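Local structure of Lmaj004144AAA protein (Leishmania major, 1Y63) at residues S124-K127 against R128-M132; N158-L161 against E162-A165; N131-A134 against E135-I139. The protein probably acts as an AK6-type adenylate kinase and ATPase, moving phosphate between nucleoside triphosphates and monophosphates and assisting maturation of the small ribosomal subunit. All coordinates share one frame; numbering follows the deposited sequence.

Along the chain the order is contact 1, contact 3, contact 2. Contacts 1 and 3 are overlapping parts of helix 125-136 and its ends, with centres about 10 Å apart, sharing Asn131 and Met132: the first covers the helix start, in the predicted LID, and the second its end, where the chain turns into helix 139-147. Contact 2 lies after strand 153-157, an outermost strand of the parallel sheet, and opens helix 161-178 beside the adenine of ADP. Its centre is about 23 Å from that of contact 1 and 20 Å from that of contact 3. Two contacts thus mark the ends of a helix begun in the LID, the third the adenine end of the pocket.

Contact 1: residues S124-K127 against R128-M132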
loop_
_atom_site.group_PDB
_atom_site.type_symbol
_atom_site.label_atom_id
_atom_site.label_comp_id
_atom_site.label_asym_id
_atom_site.label_seq_id
_atom_site.Cartn_x
_atom_site.Cartn_y
_atom_site.Cartn_z
ATOM N N SER A 124 1.535 -20.402 -2.590
ATOM C CA SER A 124 1.016 -21.665 -3.177
ATOM C C SER A 124 0.651 -21.417 -4.622
ATOM O O SER A 124 0.393 -20.294 -4.995
ATOM C CB SER A 124 -0.245 -22.173 -2.476
ATOM O OG SER A 124 -1.383 -21.378 -2.813
ATOM N N GLU A 125 0.597 -22.472 -5.436
ATOM C CA GLU A 125 0.334 -22.255 -6.852
ATOM C C GLU A 125 -1.025 -21.580 -7.063
ATOM O O GLU A 125 -1.154 -20.734 -7.946
ATOM C CB GLU A 125 0.459 -23.551 -7.659
ATOM C CG GLU A 125 1.900 -24.123 -7.734
ATOM C CD GLU A 125 2.278 -24.987 -6.565
ATOM O OE1 GLU A 125 1.411 -25.210 -5.687
ATOM O OE2 GLU A 125 3.433 -25.479 -6.542
ATOM N N ALA A 126 -2.020 -21.919 -6.241
ATOM C CA ALA A 126 -3.324 -21.288 -6.356
ATOM C C ALA A 126 -3.265 -19.794 -6.033
ATOM O O ALA A 126 -3.826 -18.943 -6.752
ATOM C CB ALA A 126 -4.353 -21.996 -5.468
ATOM N N LYS A 127 -2.588 -19.446 -4.938
ATOM C CA LYS A 127 -2.538 -18.040 -4.552
ATOM C C LYS A 127 -1.728 -17.249 -5.567
ATOM O O LYS A 127 -2.081 -16.132 -5.910
ATOM C CB LYS A 127 -1.986 -17.903 -3.131
ATOM C CG LYS A 127 -2.983 -18.322 -2.078
ATOM C CD LYS A 127 -3.996 -17.213 -1.826
ATOM C CE LYS A 127 -5.001 -17.592 -0.749
ATOM N NZ LYS A 127 -6.160 -18.360 -1.272
ATOM N N ARG A 128 -0.658 -17.848 -6.083
ATOM C CA ARG A 128 0.126 -17.207 -7.124
ATOM C C ARG A 128 -0.724 -16.903 -8.350
ATOM O O ARG A 128 -0.714 -15.778 -8.857
ATOM C CB ARG A 128 1.332 -18.059 -7.512
ATOM C CG ARG A 128 2.208 -17.482 -8.625
ATOM C CD ARG A 128 3.468 -18.290 -8.828
ATOM N NE ARG A 128 3.143 -19.663 -9.233
ATOM C CZ ARG A 128 4.008 -20.664 -9.405
ATOM N NH1 ARG A 128 5.318 -20.483 -9.231
ATOM N NH2 ARG A 128 3.559 -21.874 -9.742
ATOM N N ALA A 129 -1.471 -17.888 -8.839
ATOM C CA ALA A 129 -2.336 -17.664 -10.013
ATOM C C ALA A 129 -3.420 -16.626 -9.774
ATOM O O ALA A 129 -3.732 -15.822 -10.661
ATOM C CB ALA A 129 -2.977 -18.966 -10.432
ATOM N N GLU A 130 -4.037 -16.669 -8.599
ATOM C CA GLU A 130 -5.029 -15.671 -8.193
ATOM C C GLU A 130 -4.459 -14.256 -8.208
ATOM O O GLU A 130 -5.098 -13.307 -8.700
ATOM C CB GLU A 130 -5.550 -15.990 -6.803
ATOM C CG GLU A 130 -6.519 -17.131 -6.736
ATOM C CD GLU A 130 -6.699 -17.641 -5.326
ATOM O OE1 GLU A 130 -6.745 -16.806 -4.399
ATOM O OE2 GLU A 130 -6.785 -18.873 -5.144
ATOM N N ASN A 131 -3.245 -14.107 -7.696
ATOM C CA ASN A 131 -2.607 -12.805 -7.699
ATOM C C ASN A 131 -2.208 -12.366 -9.094
ATOM O O ASN A 131 -2.337 -11.210 -9.438
ATOM C CB ASN A 131 -1.411 -12.773 -6.756
ATOM C CG ASN A 131 -1.809 -12.774 -5.297
ATOM O OD1 ASN A 131 -2.755 -12.085 -4.896
ATOM N ND2 ASN A 131 -1.029 -13.464 -4.486
ATOM N N MET A 132 -1.749 -13.289 -9.933
ATOM C CA MET A 132 -1.425 -12.935 -11.304
ATOM C C MET A 132 -2.655 -12.426 -12.054
ATOM O O MET A 132 -2.564 -11.469 -12.825
ATOM C CB MET A 132 -0.880 -14.166 -12.036
ATOM C CG MET A 132 0.437 -14.690 -11.487
ATOM S SD MET A 132 1.787 -13.535 -11.756
ATOM C CE MET A 132 1.887 -13.544 -13.514
HETATM O O HOH W 1 0.705 -20.871 -10.021
#
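The helix N-cap at the start of helix 125-136, within the predicted LID of this P-loop kinase, joins Ser124 to Arg128 and the residues around them. Ser124 O accepts from Arg128 N at 2.9 Å, opening the regular series of i to i+4 bonds that continues through Asn131 N. The hydroxyl of the same serine covers a second amide of the first turn: Ser124 OG accepts from Lys127 N at 3.1 Å, with an N-H...O angle of 165°.

On one flank Arg128 runs back along the first turn. CG lies opposite the backbone N (chi1 179°) and the chain bends only at chi3, bringing the guanidinium close to Glu125. There the touch is made by a methylene, Glu125 CG meeting Arg128 NH2 obliquely at 3.4 Å, while the carboxylate and guanidinium planes stand 75° apart and their charged atoms are not in contact. The stronger partner of this group is Thr119, whose OG1 is hydrogen-bonded to NH1, and the arginine also packs on Phe115 and Leu118 of helix 111-120. Glu125 belongs to a manganese site whose ion is not assigned to this chain in the model; the nearest atoms of its side chain and a bound manganese ion are about 2 Å apart.

On another flank Lys127 bends at chi2 and chi4, so that its end lies beside the Glu130 carboxylate, with Lys127 NZ nearest Glu130 OE1 in a long salt bridge of 3.5 Å. Finally, one water helps, with Thr119, to hold the orientation of the guanidinium: it lies in the guanidinium plane, accepts from Arg128 NE at 2.8 Å and donates to Glu125 O at 2.8 Å.

Contact 2: residues N158-L161 against E162-A165. With ADP (adenosine-5'-diphosphate), chain Q.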
loop_
_atom_site.group_PDB
_atom_site.type_symbol
_atom_site.label_atom_id
_atom_site.label_comp_id
_atom_site.label_asym_id
_atom_site.label_seq_id
_atom_site.Cartn_x
_atom_site.Cartn_y
_atom_site.Cartn_z
ATOM N N ASN A 158 6.810 -0.962 -11.480
ATOM C CA ASN A 158 7.774 -1.255 -10.423
ATOM C C ASN A 158 8.431 -2.610 -10.640
ATOM O O ASN A 158 8.325 -3.479 -9.792
ATOM C CB ASN A 158 7.089 -1.210 -9.049
ATOM C CG ASN A 158 8.061 -1.024 -7.913
ATOM O OD1 ASN A 158 8.953 -0.154 -7.986
ATOM N ND2 ASN A 158 7.920 -1.827 -6.842
ATOM N N ASP A 159 9.096 -2.767 -11.782
ATOM C CA ASP A 159 9.751 -4.035 -12.172
ATOM C C ASP A 159 11.191 -4.125 -11.661
ATOM O O ASP A 159 11.690 -5.229 -11.335
ATOM C CB ASP A 159 9.789 -4.189 -13.692
ATOM C CG ASP A 159 8.448 -4.531 -14.306
ATOM O OD1 ASP A 159 7.523 -4.968 -13.599
ATOM O OD2 ASP A 159 8.332 -4.420 -15.539
ATOM N N THR A 160 11.857 -2.968 -11.622
ATOM C CA THR A 160 13.293 -2.862 -11.302
ATOM C C THR A 160 13.607 -1.918 -10.133
ATOM O O THR A 160 12.794 -1.091 -9.746
ATOM C CB THR A 160 14.083 -2.338 -12.522
ATOM O OG1 THR A 160 13.785 -0.955 -12.748
ATOM C CG2 THR A 160 13.735 -3.140 -13.758
ATOM N N LEU A 161 14.813 -2.041 -9.593
ATOM C CA LEU A 161 15.244 -1.215 -8.481
ATOM C C LEU A 161 15.399 0.238 -8.925
ATOM O O LEU A 161 15.083 1.174 -8.173
ATOM C CB LEU A 161 16.557 -1.764 -7.905
ATOM C CG LEU A 161 17.069 -1.074 -6.644
ATOM C CD1 LEU A 161 16.055 -1.093 -5.477
ATOM C CD2 LEU A 161 18.324 -1.737 -6.211
ATOM N N GLU A 162 15.848 0.429 -10.159
ATOM C CA GLU A 162 15.931 1.758 -10.753
ATOM C C GLU A 162 14.566 2.416 -10.783
ATOM O O GLU A 162 14.448 3.603 -10.478
ATOM C CB GLU A 162 16.535 1.694 -12.161
ATOM C CG GLU A 162 16.476 2.976 -12.961
ATOM C CD GLU A 162 17.052 2.795 -14.351
ATOM O OE1 GLU A 162 18.222 2.384 -14.444
ATOM O OE2 GLU A 162 16.331 3.060 -15.338
ATOM N N GLN A 163 13.543 1.654 -11.173
ATOM C CA GLN A 163 12.188 2.169 -11.140
ATOM C C GLN A 163 11.751 2.528 -9.739
ATOM O O GLN A 163 11.204 3.599 -9.521
ATOM C CB GLN A 163 11.221 1.205 -11.782
ATOM C CG GLN A 163 11.359 1.229 -13.285
ATOM C CD GLN A 163 10.474 0.221 -13.957
ATOM O OE1 GLN A 163 10.147 -0.814 -13.372
ATOM N NE2 GLN A 163 10.050 0.535 -15.190
ATOM N N MET A 164 12.008 1.646 -8.773
ATOM C CA MET A 164 11.654 1.935 -7.395
ATOM C C MET A 164 12.275 3.227 -6.912
ATOM O O MET A 164 11.607 4.041 -6.306
ATOM C CB MET A 164 12.059 0.772 -6.461
ATOM C CG MET A 164 11.469 0.921 -5.054
ATOM S SD MET A 164 11.001 -0.644 -4.264
ATOM C CE MET A 164 12.642 -1.338 -4.122
ATOM N N ALA A 165 13.573 3.398 -7.174
ATOM C CA ALA A 165 14.276 4.577 -6.702
ATOM C C ALA A 165 13.730 5.847 -7.337
ATOM O O ALA A 165 13.590 6.871 -6.675
ATOM C CB ALA A 165 15.765 4.438 -6.947
HETATM P PB ADP Q . 4.631 -6.773 -1.653
HETATM O O1B ADP Q . 3.968 -8.136 -1.609
HETATM O O2B ADP Q . 3.913 -5.869 -2.633
HETATM O O3B ADP Q . 4.859 -6.144 -0.281
HETATM P PA ADP Q . 7.528 -6.985 -1.651
HETATM O O1A ADP Q . 7.995 -5.592 -1.285
HETATM O O2A ADP Q . 7.498 -8.005 -0.514
HETATM O O3A ADP Q . 6.102 -6.953 -2.353
HETATM O "O5'" ADP Q . 8.426 -7.559 -2.849
HETATM C "C5'" ADP Q . 8.706 -8.950 -2.897
HETATM C "C4'" ADP Q . 10.097 -9.070 -3.471
HETATM O "O4'" ADP Q . 10.134 -8.466 -4.761
HETATM C "C3'" ADP Q . 11.162 -8.338 -2.673
HETATM O "O3'" ADP Q . 11.634 -9.074 -1.547
HETATM C "C2'" ADP Q . 12.223 -8.130 -3.718
HETATM O "O2'" ADP Q . 12.917 -9.347 -3.972
HETATM C "C1'" ADP Q . 11.410 -7.862 -4.955
HETATM N N9 ADP Q . 11.161 -6.455 -5.313
HETATM C C8 ADP Q . 10.230 -5.573 -4.819
HETATM N N7 ADP Q . 10.283 -4.394 -5.476
HETATM C C5 ADP Q . 11.262 -4.531 -6.435
HETATM C C6 ADP Q . 11.802 -3.653 -7.461
HETATM N N6 ADP Q . 11.310 -2.410 -7.626
HETATM N N1 ADP Q . 12.786 -4.162 -8.232
HETATM C C2 ADP Q . 13.248 -5.428 -8.052
HETATM N N3 ADP Q . 12.815 -6.315 -7.136
HETATM C C4 ADP Q . 11.821 -5.885 -6.309
HETATM O O HOH W 2 9.466 -2.207 -16.857
#
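Gln163 reaches back over Thr160 and Asp159 to close a capping box at the start of helix 161-178. Its CB rests 3.4 Å from Thr160 O, and CG, placed beside the backbone N by a chi1 of -75°, packs 3.3 Å from Thr160 OG1. From there the chain runs extended, and CD carries the amide past the threonine hydroxyl toward the loop backbone. At the tip OE1 takes two amides at once. Asp159 N approaches it almost head-on to the carbonyl at 2.7 Å, whereas Thr160 N, 3.3 Å from Gln163 OE1, comes in tilted 32° from the carbonyl plane. The other tip atom, NE2, donates to a water that in turn donates to Asp159 OD2, so the amide and carboxylate, lying side by side, are joined through solvent. That carboxylate is also held by Ser110.

The box is completed in the reverse direction, Gln163 N donating to Thr160 OG1 at 3.1 Å. The cap thereby satisfies amides both of the loop and of the first helical turn. Thr160 O accepts from Met164 N and from the adenine amino group, with ADP N6 to Thr160 O at 2.9 Å. Met164 CB lies 3.5 Å from ADP N6 and Asn158 OD1 lies 3.3 Å from the same nitrogen, while Asn158 ND2 donates to Thr21 O in the loop that binds the phosphates.

Helix 23-33 backs this base pocket, with Met26 against Asn158 and Met164, and Met29 against Leu161. Asn158 ties the turn to the end of strand 103-108 through backbone bonding with His108, while Arg117 NH2 of helix 111-120 is hydrogen-bonded to Asn158 O.

Contact 3: residues N131-A134 against E135-I139; sequences NMEA and EIQCI
Glu133, in the last turn of helix 125-136, and Gln137, one turn later and just beyond the helix end, meet through their polar ends. Gln137 NE2 donates to Glu133 OE2 at 3.0 Å. The nitrogen meets this oxygen from above the carboxylate, 49° out of its plane, and the carboxylate and amide planes are themselves 57° apart. Both chains bend at chi2 to achieve this: Glu133 starts with CG opposite the backbone N, and Gln137 with CG beside its own, so that the glutamine CG also lies 3.5 Å from Glu133 OE2. Ile136 crosses the glutamate at about a right angle, its CD1 4.0 Å from Glu133 OE1.

Beneath these side chains the backbone sets their spacing. Glu135, Ile136 and Gln137 donate to Asn131, Met132 and Glu133 respectively, and Gln137 N to Glu133 O, at 2.9 Å, is the last of these regular bonds. Then the helix stops. Cys138 takes a positive phi of 53°, which swings Ile139 N back to Ala134 O at 3.2 Å, while Cys138 N bonds to Glu135 O at 3.1 Å. Over this turn Ile139 CG1 approaches Ala134 CB at 4.3 Å, an apolar touch between the residues joined by the bond from Ile139 N to Ala134 O.

Farther out, Glu135 holds the helix end to the core of the fold. Its carboxylate oxygens are shared among Thr18 OG1 of the nucleotide-binding loop, His108 ND1 at the end of strand 103-108, and Thr109 N, which follows that strand.

The paired bonds and the positive phi define a Schellman motif, accompanied by the Ala134-Ile139 contact and directly followed by helix 139-147, for which Cys138 occupies the N-cap position.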
loop_
_atom_site.group_PDB
_atom_site.type_symbol
_atom_site.label_atom_id
_atom_site.label_comp_id
_atom_site.label_asym_id
_atom_site.label_seq_id
_atom_site.Cartn_x
_atom_site.Cartn_y
_atom_site.Cartn_z
ATOM N N ASN A 131 -3.245 -14.107 -7.696
ATOM C CA ASN A 131 -2.607 -12.805 -7.699
ATOM C C ASN A 131 -2.208 -12.366 -9.094
ATOM O O ASN A 131 -2.337 -11.210 -9.438
ATOM C CB ASN A 131 -1.411 -12.773 -6.756
ATOM C CG ASN A 131 -1.809 -12.774 -5.297
ATOM O OD1 ASN A 131 -2.755 -12.085 -4.896
ATOM N ND2 ASN A 131 -1.029 -13.464 -4.486
ATOM N N MET A 132 -1.749 -13.289 -9.933
ATOM C CA MET A 132 -1.425 -12.935 -11.304
ATOM C C MET A 132 -2.655 -12.426 -12.054
ATOM O O MET A 132 -2.564 -11.469 -12.825
ATOM C CB MET A 132 -0.880 -14.166 -12.036
ATOM C CG MET A 132 0.437 -14.690 -11.487
ATOM S SD MET A 132 1.787 -13.535 -11.756
ATOM C CE MET A 132 1.887 -13.544 -13.514
ATOM N N GLU A 133 -3.794 -13.089 -11.843
ATOM C CA GLU A 133 -5.036 -12.683 -12.493
ATOM C C GLU A 133 -5.468 -11.309 -11.955
ATOM O O GLU A 133 -5.902 -10.457 -12.729
ATOM C CB GLU A 133 -6.109 -13.750 -12.243
ATOM C CG GLU A 133 -7.479 -13.445 -12.832
ATOM C CD GLU A 133 -7.498 -13.340 -14.331
ATOM O OE1 GLU A 133 -6.449 -13.540 -14.999
ATOM O OE2 GLU A 133 -8.597 -13.063 -14.847
ATOM N N ALA A 134 -5.316 -11.091 -10.653
ATOM C CA ALA A 134 -5.700 -9.781 -10.058
ATOM C C ALA A 134 -4.893 -8.640 -10.677
ATOM O O ALA A 134 -5.417 -7.548 -10.925
ATOM C CB ALA A 134 -5.536 -9.798 -8.574
ATOM N N GLU A 135 -3.621 -8.891 -10.956
ATOM C CA GLU A 135 -2.778 -7.872 -11.576
ATOM C C GLU A 135 -3.196 -7.607 -13.014
ATOM O O GLU A 135 -3.329 -6.457 -13.429
ATOM C CB GLU A 135 -1.305 -8.259 -11.458
ATOM C CG GLU A 135 -0.308 -7.302 -12.113
ATOM C CD GLU A 135 -0.213 -5.931 -11.465
ATOM O OE1 GLU A 135 -0.738 -5.742 -10.341
ATOM O OE2 GLU A 135 0.396 -5.020 -12.112
ATOM N N ILE A 136 -3.458 -8.671 -13.762
ATOM C CA ILE A 136 -3.932 -8.538 -15.159
ATOM C C ILE A 136 -5.260 -7.783 -15.225
ATOM O O ILE A 136 -5.505 -7.015 -16.183
ATOM C CB ILE A 136 -4.100 -9.932 -15.823
ATOM C CG1 ILE A 136 -2.747 -10.639 -15.901
ATOM C CG2 ILE A 136 -4.683 -9.793 -17.223
ATOM C CD1 ILE A 136 -2.876 -12.123 -16.067
ATOM N N GLN A 137 -6.121 -7.991 -14.229
ATOM C CA GLN A 137 -7.447 -7.348 -14.207
ATOM C C GLN A 137 -7.414 -5.951 -13.579
ATOM O O GLN A 137 -8.450 -5.301 -13.481
ATOM C CB GLN A 137 -8.477 -8.223 -13.488
ATOM C CG GLN A 137 -8.723 -9.591 -14.145
ATOM C CD GLN A 137 -9.316 -9.490 -15.535
ATOM O OE1 GLN A 137 -9.911 -8.477 -15.896
ATOM N NE2 GLN A 137 -9.154 -10.549 -16.334
ATOM N N CYS A 138 -6.226 -5.481 -13.206
ATOM C CA CYS A 138 -6.020 -4.138 -12.594
ATOM C C CYS A 138 -6.910 -3.894 -11.378
ATOM O O CYS A 138 -7.380 -2.786 -11.168
ATOM C CB CYS A 138 -6.211 -3.018 -13.618
ATOM S SG CYS A 138 -5.014 -3.051 -14.957
ATOM N N ILE A 139 -7.123 -4.923 -10.566
ATOM C CA ILE A 139 -8.072 -4.833 -9.438
ATOM C C ILE A 139 -7.675 -3.723 -8.469
ATOM O O ILE A 139 -8.503 -2.854 -8.108
ATOM C CB ILE A 139 -8.193 -6.190 -8.709
ATOM C CG1 ILE A 139 -8.756 -7.249 -9.670
ATOM C CG2 ILE A 139 -9.009 -6.044 -7.428
ATOM C CD1 ILE A 139 -10.113 -6.943 -10.248
#